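PDB 4L7A: uncharacterized protein, which is of unknown function but is probably a zinc-dependent metallopeptidase. Local coordinates for residues E75-V80 against D84-C89; L28-N33 against I68-W73; Q152-P157 against D242-D247; Y138-H143 against I199-A204. All blocks are in the same frame, centred on the assembly; numbering follows the deposited sequence.

Contact 1 (E75-V80 against D84-C89); sequences EAYDEV and DFTRAC
Tyr77 has Phe85 CZ over one face of its ring, and the two ring planes are inclined at 41° with their centroids 5.3 Å apart. The closest carbons are Tyr77 CD2 and Phe85 CE2, separated by 3.6 Å. Cys89 comes to the same ring at its edge, Cys89 SG lying 3.7 Å from Tyr77 CE2, a sulfur-aromatic contact made near the ring plane. Rotation about chi1 sets SG between the backbone N and carbonyl carbon of Cys89, which brings it to the edge of the tyrosine ring.

A polar pair lies beside the aromatic one. Thr86 OG1 donates to Asp78 OD1 over 2.7 Å, reaching the oxygen on its anti side and 32° out of the carboxylate plane. Gly82 O is a second acceptor within bonding range of that hydroxyl and competes for the same proton, while Asp78 OD2 bonds Tyr35 OH, so both carboxylate oxygens are engaged. Thr86 OG1 additionally packs 3.2 Å from Tyr77 CB.

These contacts close a sharp reversal between helices 59-81 and 83-88, in which the axes of 75-80 and 84-88 make 138° and come within 8.3 Å. Tyr77 and Cys89 press on Phe146 of helix 131-153, Tyr77 also touches Leu251 of helix 248-260, and Phe85 reaches Met240 and Trp244 of helix 211-244.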
loop_
_atom_site.group_PDB
_atom_site.type_symbol
_atom_site.label_atom_id
_atom_site.label_comp_id
_atom_site.label_asym_id
_atom_site.label_seq_id
_atom_site.Cartn_x
_atom_site.Cartn_y
_atom_site.Cartn_z
ATOM N N GLU A 75 10.926 4.245 -3.248
ATOM C CA GLU A 75 11.827 5.345 -3.000
ATOM C C GLU A 75 11.547 6.131 -1.729
ATOM O O GLU A 75 12.470 6.760 -1.193
ATOM C CB GLU A 75 11.921 6.289 -4.194
ATOM C CG GLU A 75 12.761 5.711 -5.337
ATOM C CD GLU A 75 12.849 6.698 -6.503
ATOM O OE1 GLU A 75 12.979 7.921 -6.294
ATOM O OE2 GLU A 75 12.730 6.267 -7.630
ATOM N N ALA A 76 10.311 6.075 -1.232
ATOM C CA ALA A 76 9.969 6.785 -0.009
ATOM C C ALA A 76 10.547 6.077 1.199
ATOM O O ALA A 76 11.146 6.657 2.116
ATOM C CB ALA A 76 8.436 6.929 0.107
ATOM N N TYR A 77 10.332 4.794 1.203
ATOM C CA TYR A 77 10.905 3.918 2.195
ATOM C C TYR A 77 12.434 4.011 2.157
ATOM O O TYR A 77 13.050 4.100 3.219
ATOM C CB TYR A 77 10.434 2.488 1.975
ATOM C CG TYR A 77 9.027 2.145 2.478
ATOM C CD1 TYR A 77 8.022 3.101 2.596
ATOM C CD2 TYR A 77 8.699 0.809 2.815
ATOM C CE1 TYR A 77 6.712 2.750 3.071
ATOM C CE2 TYR A 77 7.445 0.449 3.235
ATOM C CZ TYR A 77 6.448 1.422 3.378
ATOM O OH TYR A 77 5.246 1.028 3.836
ATOM N N ASP A 78 13.030 4.043 0.962
ATOM C CA ASP A 78 14.475 4.171 0.864
ATOM C C ASP A 78 14.917 5.486 1.473
ATOM O O ASP A 78 15.829 5.501 2.264
ATOM C CB ASP A 78 14.990 4.176 -0.584
ATOM C CG ASP A 78 14.946 2.821 -1.251
ATOM O OD1 ASP A 78 14.838 1.785 -0.560
ATOM O OD2 ASP A 78 15.062 2.809 -2.507
ATOM N N GLU A 79 14.256 6.584 1.108
ATOM C CA GLU A 79 14.635 7.905 1.607
ATOM C C GLU A 79 14.634 7.993 3.139
ATOM O O GLU A 79 15.504 8.596 3.737
ATOM C CB GLU A 79 13.676 8.963 1.052
ATOM C CG GLU A 79 14.135 10.390 1.239
ATOM C CD GLU A 79 13.133 11.399 0.653
ATOM O OE1 GLU A 79 12.620 11.240 -0.477
ATOM O OE2 GLU A 79 12.832 12.351 1.357
ATOM N N VAL A 80 13.633 7.412 3.780
ATOM C CA VAL A 80 13.538 7.541 5.222
ATOM C C VAL A 80 14.181 6.407 6.002
ATOM O O VAL A 80 14.751 6.658 7.045
ATOM C CB VAL A 80 12.091 7.706 5.623
ATOM C CG1 VAL A 80 11.959 7.851 7.149
ATOM C CG2 VAL A 80 11.548 8.966 4.923
ATOM N N ASP A 84 17.836 -1.303 3.271
ATOM C CA ASP A 84 17.623 -2.515 4.057
ATOM C C ASP A 84 16.243 -2.605 4.640
ATOM O O ASP A 84 15.622 -3.661 4.667
ATOM C CB ASP A 84 18.640 -2.596 5.187
ATOM C CG ASP A 84 20.017 -2.945 4.682
ATOM O OD1 ASP A 84 20.100 -3.589 3.639
ATOM O OD2 ASP A 84 21.025 -2.561 5.296
ATOM N N PHE A 85 15.726 -1.471 5.057
ATOM C CA PHE A 85 14.341 -1.406 5.558
ATOM C C PHE A 85 13.368 -1.742 4.441
ATOM O O PHE A 85 12.471 -2.602 4.566
ATOM C CB PHE A 85 14.080 0.003 6.112
ATOM C CG PHE A 85 12.644 0.298 6.358
ATOM C CD1 PHE A 85 11.995 -0.259 7.443
ATOM C CD2 PHE A 85 11.963 1.163 5.548
ATOM C CE1 PHE A 85 10.681 0.001 7.692
ATOM C CE2 PHE A 85 10.606 1.471 5.791
ATOM C CZ PHE A 85 9.964 0.881 6.859
ATOM N N THR A 86 13.546 -1.075 3.308
ATOM C CA THR A 86 12.657 -1.307 2.160
ATOM C C THR A 86 12.633 -2.753 1.781
ATOM O O THR A 86 11.561 -3.324 1.599
ATOM C CB THR A 86 13.061 -0.443 0.951
ATOM O OG1 THR A 86 13.202 0.901 1.392
ATOM C CG2 THR A 86 12.005 -0.480 -0.161
ATOM N N ARG A 87 13.812 -3.364 1.708
ATOM C CA ARG A 87 13.907 -4.765 1.364
ATOM C C ARG A 87 13.250 -5.633 2.402
ATOM O O ARG A 87 12.775 -6.702 2.074
ATOM C CB ARG A 87 15.380 -5.213 1.139
ATOM C CG ARG A 87 15.970 -4.649 -0.168
ATOM C CD ARG A 87 17.517 -4.634 -0.188
ATOM N NE ARG A 87 18.018 -6.002 -0.216
ATOM C CZ ARG A 87 18.015 -6.811 -1.293
ATOM N NH1 ARG A 87 17.527 -6.428 -2.478
ATOM N NH2 ARG A 87 18.525 -8.031 -1.202
ATOM N N ALA A 88 13.263 -5.218 3.672
ATOM C CA ALA A 88 12.744 -6.081 4.735
ATOM C C ALA A 88 11.235 -6.283 4.684
ATOM O O ALA A 88 10.758 -7.264 5.201
ATOM C CB ALA A 88 13.131 -5.555 6.117
ATOM N N CYS A 89 10.486 -5.343 4.115
ATOM C CA CYS A 89 9.049 -5.493 4.022
ATOM C C CYS A 89 8.495 -5.513 2.598
ATOM O O CYS A 89 7.349 -5.182 2.403
ATOM C CB CYS A 89 8.358 -4.406 4.834
ATOM S SG CYS A 89 8.872 -2.732 4.521
#

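Contact 2 (L28-N33 against I68-W73); sequences LENYVN and IVKHCW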
loop_
_atom_site.group_PDB
_atom_site.type_symbol
_atom_site.label_atom_id
_atom_site.label_comp_id
_atom_site.label_asym_id
_atom_site.label_seq_id
_atom_site.Cartn_x
_atom_site.Cartn_y
_atom_site.Cartn_z
ATOM N N LEU A 28 14.415 -5.117 -14.550
ATOM C CA LEU A 28 15.577 -5.782 -13.956
ATOM C C LEU A 28 16.369 -4.781 -13.106
ATOM O O LEU A 28 16.717 -5.049 -11.967
ATOM C CB LEU A 28 16.448 -6.355 -15.049
ATOM C CG LEU A 28 17.768 -7.029 -14.654
ATOM C CD1 LEU A 28 17.525 -8.178 -13.692
ATOM C CD2 LEU A 28 18.509 -7.568 -15.906
ATOM N N GLU A 29 16.586 -3.600 -13.675
ATOM C CA GLU A 29 17.446 -2.610 -13.071
ATOM C C GLU A 29 16.768 -1.842 -11.932
ATOM O O GLU A 29 17.427 -1.442 -11.006
ATOM C CB GLU A 29 18.027 -1.695 -14.159
ATOM C CG GLU A 29 18.884 -2.496 -15.197
ATOM C CD GLU A 29 19.217 -1.739 -16.479
ATOM O OE1 GLU A 29 18.813 -0.579 -16.673
ATOM O OE2 GLU A 29 19.899 -2.327 -17.316
ATOM N N ASN A 30 15.466 -1.645 -11.992
ATOM C CA ASN A 30 14.822 -0.843 -10.984
ATOM C C ASN A 30 14.028 -1.598 -9.887
ATOM O O ASN A 30 13.640 -0.982 -8.921
ATOM C CB ASN A 30 13.875 0.171 -11.628
ATOM C CG ASN A 30 14.608 1.300 -12.307
ATOM O OD1 ASN A 30 14.862 2.321 -11.703
ATOM N ND2 ASN A 30 15.010 1.086 -13.548
ATOM N N TYR A 31 13.712 -2.862 -10.093
ATOM C CA TYR A 31 12.925 -3.648 -9.155
ATOM C C TYR A 31 13.721 -4.870 -8.697
ATOM O O TYR A 31 13.923 -5.060 -7.511
ATOM C CB TYR A 31 11.587 -4.083 -9.768
ATOM C CG TYR A 31 10.454 -3.046 -9.613
ATOM C CD1 TYR A 31 10.343 -1.990 -10.465
ATOM C CD2 TYR A 31 9.546 -3.148 -8.600
ATOM C CE1 TYR A 31 9.321 -1.035 -10.326
ATOM C CE2 TYR A 31 8.517 -2.216 -8.435
ATOM C CZ TYR A 31 8.397 -1.175 -9.309
ATOM O OH TYR A 31 7.399 -0.249 -9.170
ATOM N N VAL A 32 14.228 -5.643 -9.644
ATOM C CA VAL A 32 14.921 -6.897 -9.336
ATOM C C VAL A 32 16.237 -6.617 -8.655
ATOM O O VAL A 32 16.441 -7.065 -7.526
ATOM C CB VAL A 32 15.238 -7.752 -10.563
ATOM C CG1 VAL A 32 15.971 -9.056 -10.103
ATOM C CG2 VAL A 32 13.982 -8.141 -11.310
ATOM N N ASN A 33 17.089 -5.816 -9.278
ATOM C CA ASN A 33 18.395 -5.617 -8.670
ATOM C C ASN A 33 18.407 -4.912 -7.325
ATOM O O ASN A 33 19.091 -5.394 -6.450
ATOM C CB ASN A 33 19.401 -5.008 -9.627
ATOM C CG ASN A 33 19.757 -5.965 -10.736
ATOM O OD1 ASN A 33 19.481 -7.157 -10.666
ATOM N ND2 ASN A 33 20.319 -5.439 -11.795
ATOM N N ILE A 68 5.333 4.966 -10.950
ATOM C CA ILE A 68 4.602 5.610 -9.860
ATOM C C ILE A 68 4.796 4.831 -8.547
ATOM O O ILE A 68 5.035 5.424 -7.463
ATOM C CB ILE A 68 3.149 5.778 -10.244
ATOM C CG1 ILE A 68 3.093 6.816 -11.385
ATOM C CG2 ILE A 68 2.325 6.251 -9.079
ATOM C CD1 ILE A 68 1.699 7.033 -11.978
ATOM N N VAL A 69 4.663 3.518 -8.640
ATOM C CA VAL A 69 4.822 2.622 -7.472
ATOM C C VAL A 69 6.226 2.736 -6.854
ATOM O O VAL A 69 6.388 2.772 -5.625
ATOM C CB VAL A 69 4.509 1.194 -7.878
ATOM C CG1 VAL A 69 4.860 0.203 -6.809
ATOM C CG2 VAL A 69 3.006 1.063 -8.161
ATOM N N LYS A 70 7.242 2.846 -7.702
ATOM C CA LYS A 70 8.600 2.951 -7.226
ATOM C C LYS A 70 8.827 4.296 -6.608
ATOM O O LYS A 70 9.394 4.400 -5.515
ATOM C CB LYS A 70 9.583 2.736 -8.361
ATOM C CG LYS A 70 11.062 2.906 -7.973
ATOM C CD LYS A 70 11.979 2.496 -9.133
ATOM C CE LYS A 70 13.253 3.357 -9.199
ATOM N NZ LYS A 70 14.115 3.120 -7.988
ATOM N N HIS A 71 8.328 5.330 -7.254
ATOM C CA HIS A 71 8.492 6.719 -6.740
ATOM C C HIS A 71 7.792 7.000 -5.408
ATOM O O HIS A 71 8.344 7.690 -4.540
ATOM C CB HIS A 71 7.977 7.737 -7.751
ATOM C CG HIS A 71 8.319 9.140 -7.400
ATOM N ND1 HIS A 71 9.615 9.620 -7.468
ATOM C CD2 HIS A 71 7.557 10.158 -6.942
ATOM C CE1 HIS A 71 9.628 10.888 -7.111
ATOM N NE2 HIS A 71 8.395 11.238 -6.781
ATOM N N CYS A 72 6.600 6.426 -5.248
ATOM C CA CYS A 72 5.717 6.757 -4.114
ATOM C C CYS A 72 5.770 5.808 -2.913
ATOM O O CYS A 72 5.317 6.164 -1.802
ATOM C CB CYS A 72 4.300 6.849 -4.608
ATOM S SG CYS A 72 4.078 8.171 -5.799
ATOM N N TRP A 73 6.322 4.631 -3.112
ATOM C CA TRP A 73 6.516 3.655 -2.033
ATOM C C TRP A 73 8.003 3.297 -1.910
ATOM O O TRP A 73 8.655 3.687 -0.921
ATOM C CB TRP A 73 5.566 2.452 -2.142
ATOM C CG TRP A 73 6.146 1.206 -1.606
ATOM C CD1 TRP A 73 6.702 1.002 -0.376
ATOM C CD2 TRP A 73 6.297 0.006 -2.322
ATOM N NE1 TRP A 73 7.240 -0.271 -0.314
ATOM C CE2 TRP A 73 6.961 -0.901 -1.502
ATOM C CE3 TRP A 73 5.880 -0.416 -3.584
ATOM C CZ2 TRP A 73 7.213 -2.226 -1.907
ATOM C CZ3 TRP A 73 6.204 -1.729 -4.002
ATOM C CH2 TRP A 73 6.862 -2.587 -3.157
#
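Asn30 and Lys70 meet through amide and aliphatic chain, the two side chains crossing at about a right angle. Asn30 OD1 lies 3.2 Å from Lys70 CE, and Asn30 CB packs 3.9 Å from Lys70 CD. The lysine starts out extended (chi1 177°) and bends at chi3 and chi4, which carries its methylenes past the amide; NZ makes a long, weak ion pair with Glu75 instead.

Tyr31 supplies the second van der Waals patch. Its hydroxyl end reaches the opposite helix, with Tyr31 OH 3.5 Å from Val69 CB and 3.8 Å from Lys70 CB, while the ring and the lysine chain run alongside one another, pointing contrary ways.

Two polar atoms bond close by: Tyr31 OH to Ala66 O, one turn before Lys70, and Asn30 ND2 to Trp26 O of its own helix. In 28-33 the backbone widens into a pi-type turn, Asn33 N bonding Leu28 O at 2.8 Å.

The axes of 28-33 and 68-73, on helices 17-35 and 59-81, cross at 56° and approach to 11.5 Å, so long side chains span the gap. Val69 also touches Met142 of helix 131-153, and the Tyr31 ring meets Phe39 of strand 38-40.

Contact 3 (Q152-P157 against D242-D247); sequences QKKNYP and DSWQVD
A chi1 of -64° puts CG of Lys154 beside its own backbone N, and the chain beyond runs fully extended; Trp244 likewise has CG beside its N, and the two side chains reach across from their own segments to overlap. The outcome is a lysine laid along one face of the indole. Lys154 CG packs 3.6 Å from Trp244 CZ2, and Lys154 CD sits 3.6 Å above the plane of the Trp244 ring, displaced from the ring centre, as a CH-pi contact. Lys154 NZ completes the overlay as a cation-pi partner, 4.2 Å from the centroid of the Trp244 six-membered ring and only 16° off its normal.

Lys154 NZ also donates to Ser243 O over 2.9 Å, at a C=O...donor angle of 164°. This carbonyl belongs to the last turn of helix 211-244, which Gln245 ends with a positive phi, so the lysine's charge probably interacts favourably with the helix C terminus. Lys154 itself is the first residue past helix 131-153, the helix bearing the HExxH sequence of the peptidase family; the contact thus joins two helix ends at the surface.

Lys153 meets the indole at its edge, Lys153 CB being 4.0 Å from Trp244 CH2, whereas its NZ turns to Ala88 O of helix 83-88. Tyr239 OH links the two segments by bonding both Trp244 NE1 and Lys154 O.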
loop_
_atom_site.group_PDB
_atom_site.type_symbol
_atom_site.label_atom_id
_atom_site.label_comp_id
_atom_site.label_asym_id
_atom_site.label_seq_id
_atom_site.Cartn_x
_atom_site.Cartn_y
_atom_site.Cartn_z
ATOM N N GLN A 152 5.835 -9.284 11.610
ATOM C CA GLN A 152 6.257 -10.689 11.629
ATOM C C GLN A 152 7.737 -10.828 11.917
ATOM O O GLN A 152 8.132 -11.674 12.704
ATOM C CB GLN A 152 5.934 -11.396 10.299
ATOM C CG GLN A 152 4.424 -11.527 10.055
ATOM C CD GLN A 152 4.011 -12.271 8.735
ATOM O OE1 GLN A 152 4.461 -11.943 7.625
ATOM N NE2 GLN A 152 3.132 -13.262 8.879
ATOM N N LYS A 153 8.548 -9.965 11.314
ATOM C CA LYS A 153 9.985 -10.031 11.525
ATOM C C LYS A 153 10.411 -9.487 12.874
ATOM O O LYS A 153 11.303 -10.052 13.524
ATOM C CB LYS A 153 10.706 -9.282 10.448
ATOM C CG LYS A 153 10.664 -9.946 9.072
ATOM C CD LYS A 153 11.581 -9.161 8.195
ATOM C CE LYS A 153 11.976 -9.903 6.953
ATOM N NZ LYS A 153 10.800 -10.256 6.203
ATOM N N LYS A 154 9.814 -8.372 13.302
ATOM C CA LYS A 154 10.066 -7.816 14.630
ATOM C C LYS A 154 8.751 -7.493 15.308
ATOM O O LYS A 154 8.076 -6.499 14.968
ATOM C CB LYS A 154 10.961 -6.580 14.550
ATOM C CG LYS A 154 12.329 -6.866 14.038
ATOM C CD LYS A 154 13.184 -5.645 14.018
ATOM C CE LYS A 154 14.401 -5.946 13.201
ATOM N NZ LYS A 154 15.276 -4.810 13.216
ATOM N N ASN A 155 8.380 -8.326 16.272
ATOM C CA ASN A 155 7.067 -8.224 16.871
ATOM C C ASN A 155 6.815 -6.860 17.505
ATOM O O ASN A 155 7.727 -6.286 18.121
ATOM C CB ASN A 155 6.883 -9.335 17.882
ATOM C CG ASN A 155 6.705 -10.694 17.198
ATOM O OD1 ASN A 155 6.576 -10.809 15.960
ATOM N ND2 ASN A 155 6.722 -11.718 17.988
ATOM N N TYR A 156 5.591 -6.350 17.367
ATOM C CA TYR A 156 5.233 -5.072 17.965
ATOM C C TYR A 156 4.992 -5.283 19.468
ATOM O O TYR A 156 4.829 -6.425 19.887
ATOM C CB TYR A 156 4.024 -4.430 17.248
ATOM C CG TYR A 156 2.726 -5.229 17.317
ATOM C CD1 TYR A 156 1.942 -5.157 18.455
ATOM C CD2 TYR A 156 2.297 -6.053 16.268
ATOM C CE1 TYR A 156 0.824 -5.852 18.557
ATOM C CE2 TYR A 156 1.149 -6.806 16.399
ATOM C CZ TYR A 156 0.425 -6.669 17.539
ATOM O OH TYR A 156 -0.742 -7.330 17.749
ATOM N N PRO A 157 4.953 -4.190 20.285
ATOM C CA PRO A 157 4.719 -4.375 21.744
ATOM C C PRO A 157 3.399 -5.013 22.110
ATOM O O PRO A 157 2.363 -4.598 21.636
ATOM C CB PRO A 157 4.805 -2.953 22.306
ATOM C CG PRO A 157 5.610 -2.206 21.296
ATOM C CD PRO A 157 5.152 -2.762 19.973
ATOM N N ASP A 242 12.241 2.346 17.381
ATOM C CA ASP A 242 13.074 1.423 18.115
ATOM C C ASP A 242 13.466 0.200 17.270
ATOM O O ASP A 242 14.578 -0.247 17.370
ATOM C CB ASP A 242 12.394 0.935 19.405
ATOM C CG ASP A 242 12.107 2.055 20.402
ATOM O OD1 ASP A 242 12.668 3.164 20.239
ATOM O OD2 ASP A 242 11.285 1.811 21.322
ATOM N N SER A 243 12.546 -0.328 16.462
ATOM C CA SER A 243 12.777 -1.578 15.778
ATOM C C SER A 243 13.347 -1.384 14.382
ATOM O O SER A 243 14.044 -2.245 13.910
ATOM C CB SER A 243 11.467 -2.395 15.686
ATOM O OG SER A 243 11.087 -2.817 16.992
ATOM N N TRP A 244 13.013 -0.280 13.699
ATOM C CA TRP A 244 13.433 -0.131 12.313
ATOM C C TRP A 244 14.200 1.142 12.006
ATOM O O TRP A 244 14.537 1.381 10.860
ATOM C CB TRP A 244 12.211 -0.264 11.383
ATOM C CG TRP A 244 11.520 -1.575 11.547
ATOM C CD1 TRP A 244 10.400 -1.832 12.281
ATOM C CD2 TRP A 244 11.965 -2.837 11.026
ATOM N NE1 TRP A 244 10.060 -3.162 12.181
ATOM C CE2 TRP A 244 11.030 -3.816 11.462
ATOM C CE3 TRP A 244 13.006 -3.220 10.175
ATOM C CZ2 TRP A 244 11.120 -5.170 11.079
ATOM C CZ3 TRP A 244 13.125 -4.580 9.817
ATOM C CH2 TRP A 244 12.169 -5.528 10.261
ATOM N N GLN A 245 14.452 1.963 13.022
ATOM C CA GLN A 245 15.100 3.275 12.848
ATOM C C GLN A 245 14.374 4.127 11.821
ATOM O O GLN A 245 14.967 4.813 11.052
ATOM C CB GLN A 245 16.577 3.121 12.507
ATOM C CG GLN A 245 17.360 2.420 13.620
ATOM C CD GLN A 245 17.109 0.907 13.693
ATOM O OE1 GLN A 245 17.190 0.187 12.696
ATOM N NE2 GLN A 245 16.791 0.426 14.882
ATOM N N VAL A 246 13.062 4.083 11.819
ATOM C CA VAL A 246 12.312 4.877 10.875
ATOM C C VAL A 246 11.535 5.914 11.660
ATOM O O VAL A 246 10.858 5.580 12.621
ATOM C CB VAL A 246 11.324 3.970 10.083
ATOM C CG1 VAL A 246 10.246 4.798 9.414
ATOM C CG2 VAL A 246 12.052 3.135 9.098
ATOM N N ASP A 247 11.596 7.151 11.192
ATOM C CA ASP A 247 10.789 8.251 11.712
ATOM C C ASP A 247 9.455 8.249 10.910
ATOM O O ASP A 247 9.408 8.645 9.745
ATOM C CB ASP A 247 11.586 9.544 11.549
ATOM C CG ASP A 247 10.808 10.790 11.977
ATOM O OD1 ASP A 247 9.555 10.738 12.152
ATOM O OD2 ASP A 247 11.465 11.855 12.085
#

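Contact 4 (Y138-H143 against I199-A204); sequences YFKVMH and IAEVTA
Lys140 and Glu201 form a salt bridge between helix 131-153, which carries the HExxH sequence beginning at His144, and helix 195-208. Lys140 NZ donates to Glu201 OE1 at 3.0 Å, on the syn side and 20° out of the carboxylate plane; the bond from Lys140 NZ to Glu201 OE2, at 3.1 Å, is weak. Both chains bend to meet, Lys140 at chi2 (76°) and chi4, Glu201 at chi2. The carboxylate has further partners: OE1 bonds Thr188 OG1 and OE2 bonds His144 ND1. The latter bond probably orients the first motif histidine, as an acidic side chain does in thermolysin-like gluzincins.

Apolar packing centres on Ala204, whose methyl enters between Lys140 and His143. Ala204 CB lies 3.5 Å from Lys140 O, 3.7 Å from Lys140 CE and 4.1 Å from His143 CB. So small a residue lets the backbones come close, with CA atoms of His143 and Ala204 5.0 Å apart, while the axes of 138-143 and 199-204 cross at 134°. The His143 imidazole continues to Tyr77, whose OH pairs with ND1.

Within helix 195-208, Ile199 O accepts twice: Thr203 OG1, 2.8 Å from Ile199 O, and Thr203 N reach it from opposite faces of its plane.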
loop_
_atom_site.group_PDB
_atom_site.type_symbol
_atom_site.label_atom_id
_atom_site.label_comp_id
_atom_site.label_asym_id
_atom_site.label_seq_id
_atom_site.Cartn_x
_atom_site.Cartn_y
_atom_site.Cartn_z
ATOM N N TYR A 138 -4.875 1.205 -4.208
ATOM C CA TYR A 138 -3.609 0.534 -4.188
ATOM C C TYR A 138 -2.739 0.795 -2.989
ATOM O O TYR A 138 -2.354 -0.171 -2.363
ATOM C CB TYR A 138 -2.759 0.876 -5.403
ATOM C CG TYR A 138 -3.394 0.684 -6.751
ATOM C CD1 TYR A 138 -4.025 -0.517 -7.099
ATOM C CD2 TYR A 138 -3.331 1.678 -7.685
ATOM C CE1 TYR A 138 -4.601 -0.705 -8.364
ATOM C CE2 TYR A 138 -3.858 1.515 -8.969
ATOM C CZ TYR A 138 -4.514 0.315 -9.308
ATOM O OH TYR A 138 -5.029 0.179 -10.588
ATOM N N PHE A 139 -2.397 2.056 -2.671
ATOM C CA PHE A 139 -1.290 2.240 -1.743
ATOM C C PHE A 139 -1.669 1.965 -0.299
ATOM O O PHE A 139 -0.858 1.461 0.452
ATOM C CB PHE A 139 -0.667 3.637 -1.825
ATOM C CG PHE A 139 0.093 3.873 -3.072
ATOM C CD1 PHE A 139 1.166 3.074 -3.394
ATOM C CD2 PHE A 139 -0.227 4.911 -3.892
ATOM C CE1 PHE A 139 1.847 3.266 -4.597
ATOM C CE2 PHE A 139 0.463 5.135 -5.047
ATOM C CZ PHE A 139 1.476 4.303 -5.416
ATOM N N LYS A 140 -2.897 2.303 0.094
ATOM C CA LYS A 140 -3.338 2.014 1.473
ATOM C C LYS A 140 -3.141 0.524 1.823
ATOM O O LYS A 140 -2.518 0.160 2.838
ATOM C CB LYS A 140 -4.782 2.476 1.696
ATOM C CG LYS A 140 -5.553 1.781 2.810
ATOM C CD LYS A 140 -5.082 2.325 4.116
ATOM C CE LYS A 140 -5.607 1.499 5.316
ATOM N NZ LYS A 140 -7.020 1.073 5.195
ATOM N N VAL A 141 -3.732 -0.344 1.027
ATOM C CA VAL A 141 -3.582 -1.792 1.273
ATOM C C VAL A 141 -2.128 -2.258 1.214
ATOM O O VAL A 141 -1.703 -3.111 2.004
ATOM C CB VAL A 141 -4.409 -2.615 0.272
ATOM C CG1 VAL A 141 -4.173 -4.036 0.472
ATOM C CG2 VAL A 141 -5.899 -2.317 0.530
HETATM N N MSE A 142 -1.358 -1.703 0.303
HETATM C CA MSE A 142 0.044 -2.053 0.235
HETATM C C MSE A 142 0.809 -1.737 1.524
HETATM O O MSE A 142 1.455 -2.614 2.068
HETATM C CB MSE A 142 0.730 -1.409 -0.983
HETATM C CG MSE A 142 0.259 -2.061 -2.299
HETATM SE SE MSE A 142 0.735 -0.992 -3.871
HETATM C CE MSE A 142 2.474 -1.839 -4.166
ATOM N N HIS A 143 0.741 -0.479 1.983
ATOM C CA HIS A 143 1.395 -0.118 3.237
ATOM C C HIS A 143 0.897 -0.959 4.391
ATOM O O HIS A 143 1.638 -1.272 5.314
ATOM C CB HIS A 143 1.256 1.376 3.589
ATOM C CG HIS A 143 1.921 2.269 2.605
ATOM N ND1 HIS A 143 3.295 2.275 2.426
ATOM C CD2 HIS A 143 1.413 3.136 1.693
ATOM C CE1 HIS A 143 3.606 3.128 1.468
ATOM N NE2 HIS A 143 2.485 3.647 0.986
ATOM N N ILE A 199 -3.024 -2.424 14.298
ATOM C CA ILE A 199 -1.785 -1.743 14.157
ATOM C C ILE A 199 -1.348 -1.588 12.658
ATOM O O ILE A 199 -0.796 -0.532 12.298
ATOM C CB ILE A 199 -0.720 -2.351 15.042
ATOM C CG1 ILE A 199 0.519 -1.475 14.979
ATOM C CG2 ILE A 199 -0.438 -3.843 14.707
ATOM C CD1 ILE A 199 1.612 -1.895 15.941
ATOM N N ALA A 200 -1.635 -2.565 11.783
ATOM C CA ALA A 200 -1.339 -2.402 10.370
ATOM C C ALA A 200 -2.163 -1.242 9.761
ATOM O O ALA A 200 -1.651 -0.501 8.937
ATOM C CB ALA A 200 -1.581 -3.706 9.561
ATOM N N GLU A 201 -3.410 -1.087 10.220
ATOM C CA GLU A 201 -4.295 -0.017 9.752
ATOM C C GLU A 201 -3.871 1.348 10.253
ATOM O O GLU A 201 -3.918 2.321 9.496
ATOM C CB GLU A 201 -5.732 -0.271 10.166
ATOM C CG GLU A 201 -6.450 -1.396 9.363
ATOM C CD GLU A 201 -6.754 -0.950 7.927
ATOM O OE1 GLU A 201 -7.807 -0.299 7.753
ATOM O OE2 GLU A 201 -5.935 -1.202 7.006
ATOM N N VAL A 202 -3.469 1.439 11.515
ATOM C CA VAL A 202 -3.012 2.719 12.039
ATOM C C VAL A 202 -1.832 3.166 11.212
ATOM O O VAL A 202 -1.778 4.267 10.751
ATOM C CB VAL A 202 -2.710 2.634 13.536
ATOM C CG1 VAL A 202 -1.977 3.887 14.019
ATOM C CG2 VAL A 202 -3.987 2.444 14.310
ATOM N N THR A 203 -0.885 2.278 10.968
ATOM C CA THR A 203 0.302 2.591 10.186
ATOM C C THR A 203 -0.024 3.010 8.749
ATOM O O THR A 203 0.452 4.041 8.255
ATOM C CB THR A 203 1.245 1.338 10.123
ATOM O OG1 THR A 203 1.501 0.815 11.436
ATOM C CG2 THR A 203 2.571 1.689 9.459
ATOM N N ALA A 204 -0.868 2.220 8.059
ATOM C CA ALA A 204 -1.230 2.473 6.679
ATOM C C ALA A 204 -2.094 3.724 6.517
ATOM O O ALA A 204 -1.935 4.467 5.513
ATOM C CB ALA A 204 -1.981 1.303 6.111
#

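In the fold
From the N terminus, contact 2 closes first, drawing helix 17-35 onto helix 59-81 around a loop that includes strand 38-40. Contact 1 follows in series on helix 59-81, closing the tight connection, three residues between the segments, into helix 83-88. Helix 131-153 then opens both remaining contacts: 138-143 pairs with 199-204 and 152-157 with 242-247, so contacts 4 and 3 cross, joining that helix to helices 195-208 and 211-244 in turn. None of the four nests within another. Helix 131-153 also packs on contact 2, Met142 against Trp73 and Phe139 against Cys72. Tyr156 on Ile199 ties contact 3 to contact 4, and Trp244 on Ala88 ties contact 3 to contact 1.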